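Local structure of hemin degrading factor (Pseudomonas aeruginosa, 4MF9) at residues 73-83 / 152-162; 113-124 / 269-277. The protein binds heme, probably serving in its trafficking, and probably also degrades it. All coordinates share one frame; numbering follows the deposited sequence.

In the fold
Each interaction pairs two antiparallel strands in a different nine-stranded sheet. Interaction 1 joins neighbouring strands within the first HemS/ChuX-type domain, its centre about 15 Å from the centre of the chain. It has one face of apolar and histidine side chains turned inward and another, with Met-80, Leu-82 and Phe-156, that is partly exposed. Interaction 2, its centre about 7 Å from that of the chain, ties strand 117-120 of the first domain to strand 271-277 of the second; there a buried arginine, ordered waters and the heme join the backbone ladder, which interaction 1 supplements with apolar packing and a few side-chain bonds. The two sheets meet where Gln-273 OE1 lies 2.6 Å from Thr-83 OG1, a probable hydrogen bond.

Interaction 1: residues 73-83 / 152-162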
loop_
_atom_site.group_PDB
_atom_site.type_symbol
_atom_site.label_atom_id
_atom_site.label_comp_id
_atom_site.label_asym_id
_atom_site.label_seq_id
_atom_site.Cartn_x
_atom_site.Cartn_y
_atom_site.Cartn_z
ATOM N N LEU A 73 13.827 0.036 -12.796
ATOM C CA LEU A 73 14.056 -0.558 -11.518
ATOM C C LEU A 73 14.316 -2.026 -11.653
ATOM O O LEU A 73 14.841 -2.611 -10.793
ATOM C CB LEU A 73 12.905 -0.309 -10.569
ATOM C CG LEU A 73 12.656 1.116 -10.168
ATOM C CD1 LEU A 73 11.429 1.330 -9.289
ATOM C CD2 LEU A 73 13.837 1.775 -9.565
ATOM N N GLY A 74 13.869 -2.589 -12.754
ATOM C CA GLY A 74 14.133 -3.991 -13.034
ATOM C C GLY A 74 15.614 -4.285 -13.205
ATOM O O GLY A 74 16.046 -5.432 -13.093
ATOM N N GLU A 75 16.390 -3.262 -13.478
ATOM C CA GLU A 75 17.818 -3.364 -13.660
ATOM C C GLU A 75 18.504 -3.750 -12.343
ATOM O O GLU A 75 19.567 -4.218 -12.323
ATOM C CB GLU A 75 18.353 -2.061 -14.262
ATOM C CG GLU A 75 17.982 -1.827 -15.734
ATOM C CD GLU A 75 18.070 -0.372 -16.236
ATOM O OE1 GLU A 75 18.584 0.503 -15.554
ATOM O OE2 GLU A 75 17.589 -0.096 -17.350
ATOM N N LEU A 76 17.820 -3.500 -11.246
ATOM C CA LEU A 76 18.398 -3.646 -9.916
ATOM C C LEU A 76 18.351 -5.065 -9.358
ATOM O O LEU A 76 18.884 -5.315 -8.279
ATOM C CB LEU A 76 17.705 -2.695 -8.940
ATOM C CG LEU A 76 17.794 -1.224 -9.346
ATOM C CD1 LEU A 76 16.881 -0.370 -8.490
ATOM C CD2 LEU A 76 19.230 -0.729 -9.248
ATOM N N GLY A 77 17.724 -5.991 -10.077
ATOM C CA GLY A 77 17.575 -7.346 -9.570
ATOM C C GLY A 77 16.605 -7.405 -8.407
ATOM O O GLY A 77 15.746 -6.537 -8.276
ATOM N N PRO A 78 16.727 -8.435 -7.564
ATOM C CA PRO A 78 15.827 -8.570 -6.415
ATOM C C PRO A 78 15.915 -7.374 -5.481
ATOM O O PRO A 78 17.004 -7.027 -5.011
ATOM C CB PRO A 78 16.345 -9.831 -5.708
ATOM C CG PRO A 78 16.987 -10.621 -6.796
ATOM C CD PRO A 78 17.619 -9.601 -7.707
ATOM N N ILE A 79 14.769 -6.757 -5.219
ATOM C CA ILE A 79 14.684 -5.646 -4.289
ATOM C C ILE A 79 13.659 -5.941 -3.211
ATOM O O ILE A 79 13.073 -7.035 -3.161
ATOM C CB ILE A 79 14.271 -4.347 -5.014
ATOM C CG1 ILE A 79 13.185 -4.626 -6.058
ATOM C CG2 ILE A 79 15.485 -3.694 -5.677
ATOM C CD1 ILE A 79 11.740 -4.558 -5.515
ATOM N N MET A 80 13.414 -4.979 -2.371
ATOM C CA MET A 80 12.290 -5.018 -1.495
ATOM C C MET A 80 11.384 -3.793 -1.724
ATOM O O MET A 80 11.834 -2.678 -1.665
ATOM C CB MET A 80 12.755 -5.067 -0.056
ATOM C CG MET A 80 11.687 -5.200 0.961
ATOM S SD MET A 80 10.916 -3.741 1.504
ATOM C CE MET A 80 12.052 -3.018 2.664
ATOM N N ALA A 81 10.127 -4.061 -1.983
ATOM C CA ALA A 81 9.146 -3.013 -2.231
ATOM C C ALA A 81 8.400 -2.756 -0.937
ATOM O O ALA A 81 8.003 -3.706 -0.243
ATOM C CB ALA A 81 8.175 -3.431 -3.344
ATOM N N LEU A 82 8.210 -1.484 -0.604
ATOM C CA LEU A 82 7.534 -1.118 0.641
ATOM C C LEU A 82 6.376 -0.189 0.348
ATOM O O LEU A 82 6.568 0.924 -0.142
ATOM C CB LEU A 82 8.497 -0.436 1.621
ATOM C CG LEU A 82 8.185 -0.368 3.130
ATOM C CD1 LEU A 82 9.461 0.051 3.884
ATOM C CD2 LEU A 82 7.057 0.588 3.479
ATOM N N THR A 83 5.166 -0.645 0.661
ATOM C CA THR A 83 3.976 0.178 0.489
ATOM C C THR A 83 3.169 0.108 1.769
ATOM O O THR A 83 2.994 -0.970 2.315
ATOM C CB THR A 83 3.123 -0.361 -0.649
ATOM O OG1 THR A 83 3.897 -0.331 -1.851
ATOM C CG2 THR A 83 1.863 0.460 -0.812
ATOM N N VAL A 152 4.459 7.522 -1.066
ATOM C CA VAL A 152 3.602 6.727 -1.933
ATOM C C VAL A 152 4.057 5.270 -1.923
ATOM O O VAL A 152 3.259 4.350 -1.691
ATOM C CB VAL A 152 3.602 7.273 -3.378
ATOM C CG1 VAL A 152 3.021 6.257 -4.308
ATOM C CG2 VAL A 152 2.805 8.540 -3.451
ATOM N N HIS A 153 5.355 5.079 -2.122
ATOM C CA HIS A 153 5.922 3.782 -2.458
ATOM C C HIS A 153 7.439 3.900 -2.357
ATOM O O HIS A 153 8.012 4.926 -2.764
ATOM C CB HIS A 153 5.551 3.469 -3.909
ATOM C CG HIS A 153 6.001 2.119 -4.390
ATOM N ND1 HIS A 153 5.699 0.948 -3.730
ATOM C CD2 HIS A 153 6.703 1.764 -5.495
ATOM C CE1 HIS A 153 6.214 -0.075 -4.399
ATOM N NE2 HIS A 153 6.825 0.395 -5.471
ATOM N N LYS A 154 8.098 2.861 -1.856
ATOM C CA LYS A 154 9.568 2.878 -1.785
ATOM C C LYS A 154 10.101 1.549 -2.267
ATOM O O LYS A 154 9.470 0.511 -2.043
ATOM C CB LYS A 154 10.056 3.099 -0.346
ATOM C CG LYS A 154 9.690 4.436 0.239
ATOM C CD LYS A 154 9.827 4.425 1.756
ATOM C CE LYS A 154 9.623 5.827 2.311
ATOM N NZ LYS A 154 9.566 5.829 3.791
ATOM N N VAL A 155 11.263 1.568 -2.918
ATOM C CA VAL A 155 11.937 0.321 -3.246
ATOM C C VAL A 155 13.370 0.326 -2.741
ATOM O O VAL A 155 14.144 1.255 -3.002
ATOM C CB VAL A 155 11.755 -0.135 -4.742
ATOM C CG1 VAL A 155 10.687 0.694 -5.468
ATOM C CG2 VAL A 155 13.029 -0.172 -5.495
ATOM N N PHE A 156 13.687 -0.699 -1.960
ATOM C CA PHE A 156 14.963 -0.771 -1.274
ATOM C C PHE A 156 15.861 -1.801 -1.926
ATOM O O PHE A 156 15.429 -2.915 -2.218
ATOM C CB PHE A 156 14.738 -1.125 0.199
ATOM C CG PHE A 156 14.319 0.044 1.043
ATOM C CD1 PHE A 156 12.986 0.441 1.087
ATOM C CD2 PHE A 156 15.258 0.754 1.787
ATOM C CE1 PHE A 156 12.598 1.529 1.859
ATOM C CE2 PHE A 156 14.871 1.832 2.564
ATOM C CZ PHE A 156 13.538 2.221 2.601
ATOM N N LEU A 157 17.114 -1.430 -2.170
ATOM C CA LEU A 157 18.093 -2.425 -2.583
ATOM C C LEU A 157 18.389 -3.360 -1.403
ATOM O O LEU A 157 18.448 -2.928 -0.253
ATOM C CB LEU A 157 19.365 -1.768 -3.121
ATOM C CG LEU A 157 19.399 -1.439 -4.612
ATOM C CD1 LEU A 157 18.516 -0.238 -4.966
ATOM C CD2 LEU A 157 20.840 -1.211 -5.046
ATOM N N ALA A 158 18.574 -4.619 -1.663
ATOM C CA ALA A 158 18.886 -5.530 -0.608
ATOM C C ALA A 158 20.127 -6.356 -0.911
ATOM O O ALA A 158 20.864 -6.027 -1.776
ATOM C CB ALA A 158 17.704 -6.380 -0.275
ATOM N N GLU A 159 20.272 -7.410 -0.185
ATOM C CA GLU A 159 21.463 -8.219 -0.135
ATOM C C GLU A 159 21.821 -8.661 -1.539
ATOM O O GLU A 159 22.971 -8.710 -1.889
ATOM C CB GLU A 159 21.039 -9.438 0.657
ATOM C CG GLU A 159 20.684 -9.190 2.099
ATOM C CD GLU A 159 19.232 -8.840 2.415
ATOM O OE1 GLU A 159 19.020 -8.405 3.547
ATOM O OE2 GLU A 159 18.306 -8.964 1.593
ATOM N N ALA A 160 20.801 -8.912 -2.348
ATOM C CA ALA A 160 20.854 -9.607 -3.633
ATOM C C ALA A 160 20.620 -8.697 -4.840
ATOM O O ALA A 160 20.447 -9.181 -5.963
ATOM C CB ALA A 160 19.862 -10.760 -3.646
ATOM N N SER A 161 20.598 -7.385 -4.613
ATOM C CA SER A 161 20.416 -6.430 -5.707
ATOM C C SER A 161 21.690 -6.282 -6.532
ATOM O O SER A 161 22.787 -6.473 -6.016
ATOM C CB SER A 161 20.004 -5.061 -5.168
ATOM O OG SER A 161 18.835 -5.141 -4.373
ATOM N N ASP A 162 21.545 -5.866 -7.778
ATOM C CA ASP A 162 22.707 -5.615 -8.621
ATOM C C ASP A 162 23.231 -4.213 -8.364
ATOM O O ASP A 162 22.914 -3.270 -9.012
ATOM C CB ASP A 162 22.414 -5.805 -10.100
ATOM C CG ASP A 162 23.610 -5.485 -10.973
ATOM O OD1 ASP A 162 24.693 -5.376 -10.441
ATOM O OD2 ASP A 162 23.464 -5.323 -12.161
#
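The imidazole of His-153 meets Thr-83 at its edge: ND1 donates to Thr-83 OG1, 2.9 Å away and close to the ring plane, through a somewhat bent bond (143°). The His-153 CG lies anti to the backbone N (chi1 -177°), which carries the ring across to the neighbouring strand. Both ring nitrogens are engaged, NE2 with the hydroxyl of Tyr-96, while Thr-83 OG1 also meets Gln-273. The phenyl ring of Phe-156 is approached obliquely by two side chains that run alongside it and point the same way. Met-80, bent at chi2 and chi3, brings CE to 3.9 Å from Phe-156 CD1, and Leu-82 sets CD1 4.0 Å from Phe-156 CE1. The other face of the pairing carries Ala-81 and Val-155, whose CG1 packs 3.9 Å from Leu-73 CD1.

Paired backbone bonds link Met-80 with Phe-156 and Leu-82 with Lys-154. Beyond the regular ladder, Ser-161 OG donates to Pro-78 O at 2.7 Å and accepts from Ala-158 N at 2.8 Å, so one hydroxyl ties the type I turn 158-161 to strand 78-83. Asp-162 N then bonds to Leu-76 O, 2.8 Å away. These contacts form an antiparallel strand pair, followed by a beta turn that Ser-161 fastens to Pro-78, in a large antiparallel sheet to which both HemS/ChuX-type halves contribute.

Interaction 2: residues 113-124 / 269-277; sequences PDIDLRLFLGGW and AHCIQIHTG. With HEM (protoporphyrin IX containing Fe), chain C.
Ile-274 crosses Arg-118 obliquely and lays CD1 over the centre of one face of its guanidinium, 3.7 Å above the plane. The same methyl lies 3.6 Å from Asp-116 OD2, so the isoleucine packs against both members of a salt bridge. Within that bridge Arg-118 NH1 donates to Asp-116 OD1 at 2.8 Å, meeting the oxygen from above the carboxylate plane; NH1 also bonds to Leu-117 O, which helps to fix the rotation of the group. A bend at chi2 (-60°) folds the arginine over one face of the porphyrin, where NE lies 3.0 Å from the pyrrole nitrogen NC of HEM. The nearby carboxylate probably offsets the buried positive charge.

Phe-120 and Ile-272 also cross at a slant, the isoleucine CD1 reaching the ring edge 3.6 Å from Phe-120 CE2. Phe-120 CZ is turned to the vinyl carbon CBC of HEM. On the other side of the sheet Leu-117 and Gln-273 lie side by side, while Leu-119 CD2 presses on Cys-271 SG at 3.5 Å.

At one end His-270 O is gripped from opposite faces of its carbonyl plane by Phe-120 N and by Trp-124 NE1, the latter a nearly straight bond (168°) at 3.0 Å. At the other end, where the strands separate, water molecules take over: one links Asp-114 O, Asp-116 N and Ile-274 O. The whole is an antiparallel pair joining the two HemS/ChuX-type domains, with Arg-118 and Phe-120 on the heme-facing side, forming part of the wall of the heme pocket.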
loop_
_atom_site.group_PDB
_atom_site.type_symbol
_atom_site.label_atom_id
_atom_site.label_comp_id
_atom_site.label_asym_id
_atom_site.label_seq_id
_atom_site.Cartn_x
_atom_site.Cartn_y
_atom_site.Cartn_z
ATOM N N PRO A 113 4.792 -13.220 -9.583
ATOM C CA PRO A 113 4.376 -13.963 -8.390
ATOM C C PRO A 113 4.911 -13.346 -7.098
ATOM O O PRO A 113 4.529 -13.787 -6.011
ATOM C CB PRO A 113 5.001 -15.350 -8.605
ATOM C CG PRO A 113 5.358 -15.407 -10.064
ATOM C CD PRO A 113 5.694 -14.010 -10.437
ATOM N N ASP A 114 5.775 -12.338 -7.204
ATOM C CA ASP A 114 6.350 -11.735 -6.001
ATOM C C ASP A 114 6.014 -10.254 -5.875
ATOM O O ASP A 114 5.152 -9.883 -5.070
ATOM C CB ASP A 114 7.860 -11.969 -5.954
ATOM C CG ASP A 114 8.209 -13.438 -5.877
ATOM O OD1 ASP A 114 8.223 -13.991 -4.759
ATOM O OD2 ASP A 114 8.454 -14.041 -6.939
ATOM N N ILE A 115 6.687 -9.407 -6.655
ATOM C CA ILE A 115 6.284 -8.008 -6.718
ATOM C C ILE A 115 5.023 -7.889 -7.582
ATOM O O ILE A 115 5.014 -8.292 -8.751
ATOM C CB ILE A 115 7.410 -7.084 -7.263
ATOM C CG1 ILE A 115 8.717 -7.288 -6.480
ATOM C CG2 ILE A 115 6.960 -5.629 -7.222
ATOM C CD1 ILE A 115 8.602 -6.992 -5.005
ATOM N N ASP A 116 3.961 -7.331 -7.008
ATOM C CA ASP A 116 2.645 -7.308 -7.656
ATOM C C ASP A 116 2.020 -5.999 -7.206
ATOM O O ASP A 116 1.656 -5.846 -6.040
ATOM C CB ASP A 116 1.829 -8.515 -7.168
ATOM C CG ASP A 116 0.549 -8.755 -7.965
ATOM O OD1 ASP A 116 0.440 -8.302 -9.131
ATOM O OD2 ASP A 116 -0.348 -9.440 -7.415
ATOM N N LEU A 117 1.935 -5.039 -8.116
ATOM C CA LEU A 117 1.622 -3.671 -7.738
ATOM C C LEU A 117 0.610 -3.068 -8.697
ATOM O O LEU A 117 0.635 -3.348 -9.900
ATOM C CB LEU A 117 2.906 -2.811 -7.769
ATOM C CG LEU A 117 4.013 -3.078 -6.748
ATOM C CD1 LEU A 117 5.328 -2.380 -7.146
ATOM C CD2 LEU A 117 3.592 -2.585 -5.387
ATOM N N ARG A 118 -0.267 -2.225 -8.172
ATOM C CA ARG A 118 -1.116 -1.401 -9.026
ATOM C C ARG A 118 -0.779 0.035 -8.691
ATOM O O ARG A 118 -0.954 0.471 -7.543
ATOM C CB ARG A 118 -2.601 -1.656 -8.758
ATOM C CG ARG A 118 -3.005 -3.124 -8.775
ATOM C CD ARG A 118 -2.714 -3.801 -10.112
ATOM N NE ARG A 118 -3.037 -5.232 -10.074
ATOM C CZ ARG A 118 -2.133 -6.210 -10.005
ATOM N NH1 ARG A 118 -0.830 -5.927 -9.988
ATOM N NH2 ARG A 118 -2.529 -7.481 -9.964
ATOM N N LEU A 119 -0.295 0.769 -9.689
ATOM C CA LEU A 119 0.243 2.109 -9.468
ATOM C C LEU A 119 -0.655 3.161 -10.098
ATOM O O LEU A 119 -0.946 3.106 -11.297
ATOM C CB LEU A 119 1.667 2.209 -10.044
ATOM C CG LEU A 119 2.586 1.027 -9.701
ATOM C CD1 LEU A 119 3.918 1.093 -10.464
ATOM C CD2 LEU A 119 2.833 0.943 -8.196
ATOM N N PHE A 120 -1.111 4.105 -9.282
ATOM C CA PHE A 120 -1.963 5.194 -9.762
ATOM C C PHE A 120 -1.147 6.479 -9.789
ATOM O O PHE A 120 -1.102 7.237 -8.813
ATOM C CB PHE A 120 -3.203 5.312 -8.880
ATOM C CG PHE A 120 -3.918 4.016 -8.718
ATOM C CD1 PHE A 120 -4.754 3.544 -9.718
ATOM C CD2 PHE A 120 -3.724 3.244 -7.583
ATOM C CE1 PHE A 120 -5.395 2.337 -9.579
ATOM C CE2 PHE A 120 -4.357 2.039 -7.442
ATOM C CZ PHE A 120 -5.194 1.583 -8.432
ATOM N N LEU A 121 -0.508 6.691 -10.936
ATOM C CA LEU A 121 0.627 7.601 -11.083
ATOM C C LEU A 121 0.274 9.077 -11.050
ATOM O O LEU A 121 1.156 9.933 -10.929
ATOM C CB LEU A 121 1.351 7.294 -12.392
ATOM C CG LEU A 121 1.858 5.863 -12.513
ATOM C CD1 LEU A 121 2.542 5.664 -13.854
ATOM C CD2 LEU A 121 2.815 5.536 -11.363
ATOM N N GLY A 122 -1.001 9.378 -11.150
ATOM C CA GLY A 122 -1.460 10.724 -11.222
ATOM C C GLY A 122 -1.142 11.589 -10.061
ATOM O O GLY A 122 -0.915 12.732 -10.222
ATOM N N GLY A 123 -1.189 11.032 -8.869
ATOM C CA GLY A 123 -0.837 11.772 -7.667
ATOM C C GLY A 123 0.639 11.667 -7.286
ATOM O O GLY A 123 1.090 12.260 -6.299
ATOM N N TRP A 124 1.408 10.905 -8.055
ATOM C CA TRP A 124 2.833 10.770 -7.761
ATOM C C TRP A 124 3.535 12.085 -8.089
ATOM O O TRP A 124 3.436 12.577 -9.207
ATOM C CB TRP A 124 3.446 9.646 -8.589
ATOM C CG TRP A 124 3.006 8.272 -8.184
ATOM C CD1 TRP A 124 1.791 7.912 -7.664
ATOM C CD2 TRP A 124 3.789 7.071 -8.252
ATOM N NE1 TRP A 124 1.768 6.554 -7.419
ATOM C CE2 TRP A 124 2.983 6.017 -7.766
ATOM C CE3 TRP A 124 5.087 6.783 -8.691
ATOM C CZ2 TRP A 124 3.432 4.702 -7.706
ATOM C CZ3 TRP A 124 5.536 5.470 -8.623
ATOM C CH2 TRP A 124 4.705 4.445 -8.135
ATOM N N ALA A 269 -3.872 5.904 -1.386
ATOM C CA ALA A 269 -4.577 6.463 -2.539
ATOM C C ALA A 269 -3.836 6.277 -3.872
ATOM O O ALA A 269 -4.451 6.345 -4.943
ATOM C CB ALA A 269 -4.863 7.935 -2.300
ATOM N N HIS A 270 -2.531 6.030 -3.817
ATOM C CA HIS A 270 -1.713 6.079 -5.029
ATOM C C HIS A 270 -1.032 4.772 -5.427
ATOM O O HIS A 270 -0.429 4.677 -6.500
ATOM C CB HIS A 270 -0.647 7.171 -4.874
ATOM C CG HIS A 270 -1.193 8.465 -4.366
ATOM N ND1 HIS A 270 -1.909 9.329 -5.162
ATOM C CD2 HIS A 270 -1.153 9.027 -3.135
ATOM C CE1 HIS A 270 -2.280 10.378 -4.444
ATOM N NE2 HIS A 270 -1.835 10.216 -3.211
ATOM N N CYS A 271 -1.095 3.772 -4.561
ATOM C CA CYS A 271 -0.349 2.552 -4.796
ATOM C C CYS A 271 -0.982 1.422 -4.022
ATOM O O CYS A 271 -1.350 1.587 -2.857
ATOM C CB CYS A 271 1.120 2.740 -4.379
ATOM S SG CYS A 271 2.216 1.360 -4.780
ATOM N N ILE A 272 -1.137 0.279 -4.677
ATOM C CA ILE A 272 -1.588 -0.923 -3.988
ATOM C C ILE A 272 -0.569 -2.023 -4.225
ATOM O O ILE A 272 -0.143 -2.244 -5.359
ATOM C CB ILE A 272 -2.988 -1.368 -4.456
ATOM C CG1 ILE A 272 -4.014 -0.265 -4.170
ATOM C CG2 ILE A 272 -3.359 -2.692 -3.800
ATOM C CD1 ILE A 272 -5.335 -0.408 -4.938
ATOM N N GLN A 273 -0.178 -2.694 -3.144
ATOM C CA GLN A 273 0.809 -3.766 -3.185
ATOM C C GLN A 273 0.158 -5.061 -2.690
ATOM O O GLN A 273 -0.603 -5.054 -1.727
ATOM C CB GLN A 273 2.005 -3.405 -2.299
ATOM C CG GLN A 273 3.137 -4.418 -2.295
ATOM C CD GLN A 273 4.446 -3.831 -1.740
ATOM O OE1 GLN A 273 4.887 -2.748 -2.148
ATOM N NE2 GLN A 273 5.060 -4.543 -0.810
ATOM N N ILE A 274 0.472 -6.169 -3.354
ATOM C CA ILE A 274 -0.245 -7.424 -3.142
ATOM C C ILE A 274 0.748 -8.548 -2.874
ATOM O O ILE A 274 1.798 -8.629 -3.518
ATOM C CB ILE A 274 -1.087 -7.787 -4.402
ATOM C CG1 ILE A 274 -1.954 -6.607 -4.834
ATOM C CG2 ILE A 274 -1.975 -8.989 -4.142
ATOM C CD1 ILE A 274 -2.387 -6.654 -6.306
ATOM N N HIS A 275 0.430 -9.394 -1.901
ATOM C CA HIS A 275 1.158 -10.637 -1.693
ATOM C C HIS A 275 0.233 -11.786 -2.044
ATOM O O HIS A 275 -0.899 -11.816 -1.579
ATOM C CB HIS A 275 1.567 -10.788 -0.241
ATOM C CG HIS A 275 1.924 -12.197 0.139
ATOM N ND1 HIS A 275 3.111 -12.790 -0.238
ATOM C CD2 HIS A 275 1.246 -13.129 0.850
ATOM C CE1 HIS A 275 3.155 -14.023 0.237
ATOM N NE2 HIS A 275 2.031 -14.259 0.894
ATOM N N THR A 276 0.711 -12.718 -2.864
ATOM C CA THR A 276 -0.029 -13.942 -3.148
ATOM C C THR A 276 0.765 -15.131 -2.624
ATOM O O THR A 276 1.954 -15.260 -2.902
ATOM C CB THR A 276 -0.284 -14.119 -4.652
ATOM O OG1 THR A 276 -1.019 -12.991 -5.151
ATOM C CG2 THR A 276 -1.079 -15.384 -4.915
ATOM N N GLY A 277 0.113 -15.984 -1.844
ATOM C CA GLY A 277 0.765 -17.168 -1.322
ATOM C C GLY A 277 0.439 -17.389 0.134
ATOM O O GLY A 277 -0.332 -16.639 0.731
HETATM C CHA HEM C . -8.483 -7.665 -7.075
HETATM C CHB HEM C . -5.840 -10.076 -10.178
HETATM C CHC HEM C . -5.152 -6.016 -12.662
HETATM C CHD HEM C . -6.803 -3.558 -8.900
HETATM C C1A HEM C . -7.889 -8.686 -7.760
HETATM C C2A HEM C . -8.028 -10.073 -7.468
HETATM C C3A HEM C . -7.310 -10.730 -8.348
HETATM C C4A HEM C . -6.688 -9.770 -9.147
HETATM C CMA HEM C . -7.152 -12.223 -8.402
HETATM C CAA HEM C . -8.853 -10.720 -6.413
HETATM C CBA HEM C . -9.776 -11.883 -6.857
HETATM C CGA HEM C . -10.900 -11.287 -7.624
HETATM O O1A HEM C . -11.277 -11.771 -8.687
HETATM O O2A HEM C . -11.417 -10.305 -7.162
HETATM C C1B HEM C . -5.468 -9.119 -11.114
HETATM C C2B HEM C . -4.736 -9.520 -12.241
HETATM C C3B HEM C . -4.525 -8.422 -12.978
HETATM C C4B HEM C . -5.160 -7.308 -12.238
HETATM C CMB HEM C . -4.318 -10.923 -12.567
HETATM C CAB HEM C . -3.790 -8.457 -14.278
HETATM C CBB HEM C . -3.092 -7.485 -14.780
HETATM C C1C HEM C . -5.542 -4.985 -11.892
HETATM C C2C HEM C . -5.530 -3.660 -12.276
HETATM C C3C HEM C . -6.000 -2.941 -11.220
HETATM C C4C HEM C . -6.303 -3.839 -10.157
HETATM C CMC HEM C . -5.105 -3.127 -13.610
HETATM C CAC HEM C . -6.145 -1.506 -11.189
HETATM C CBC HEM C . -6.402 -0.969 -10.033
HETATM C C1D HEM C . -7.439 -4.492 -8.072
HETATM C C2D HEM C . -8.211 -4.150 -6.838
HETATM C C3D HEM C . -8.676 -5.303 -6.365
HETATM C C4D HEM C . -8.188 -6.336 -7.286
HETATM C CMD HEM C . -8.471 -2.804 -6.198
HETATM C CAD HEM C . -9.512 -5.483 -5.125
HETATM C CBD HEM C . -10.965 -5.712 -5.538
HETATM C CGD HEM C . -12.057 -5.579 -4.521
HETATM O O1D HEM C . -12.830 -6.511 -4.463
HETATM O O2D HEM C . -12.221 -4.601 -3.808
HETATM N NA HEM C . -7.049 -8.518 -8.796
HETATM N NB HEM C . -5.717 -7.801 -11.134
HETATM N NC HEM C . -6.009 -5.049 -10.645
HETATM N ND HEM C . -7.460 -5.801 -8.271
HETATM FE FE HEM C . -6.674 -6.725 -9.652
HETATM O O HOH W 1 3.186 -11.766 -4.440
HETATM O O HOH W 2 2.672 -15.841 -5.732
HETATM O O HOH W 3 3.937 -7.306 -4.242
HETATM O O HOH W 4 0.656 -11.063 -5.666
HETATM O O HOH W 5 -2.792 9.040 -7.649
#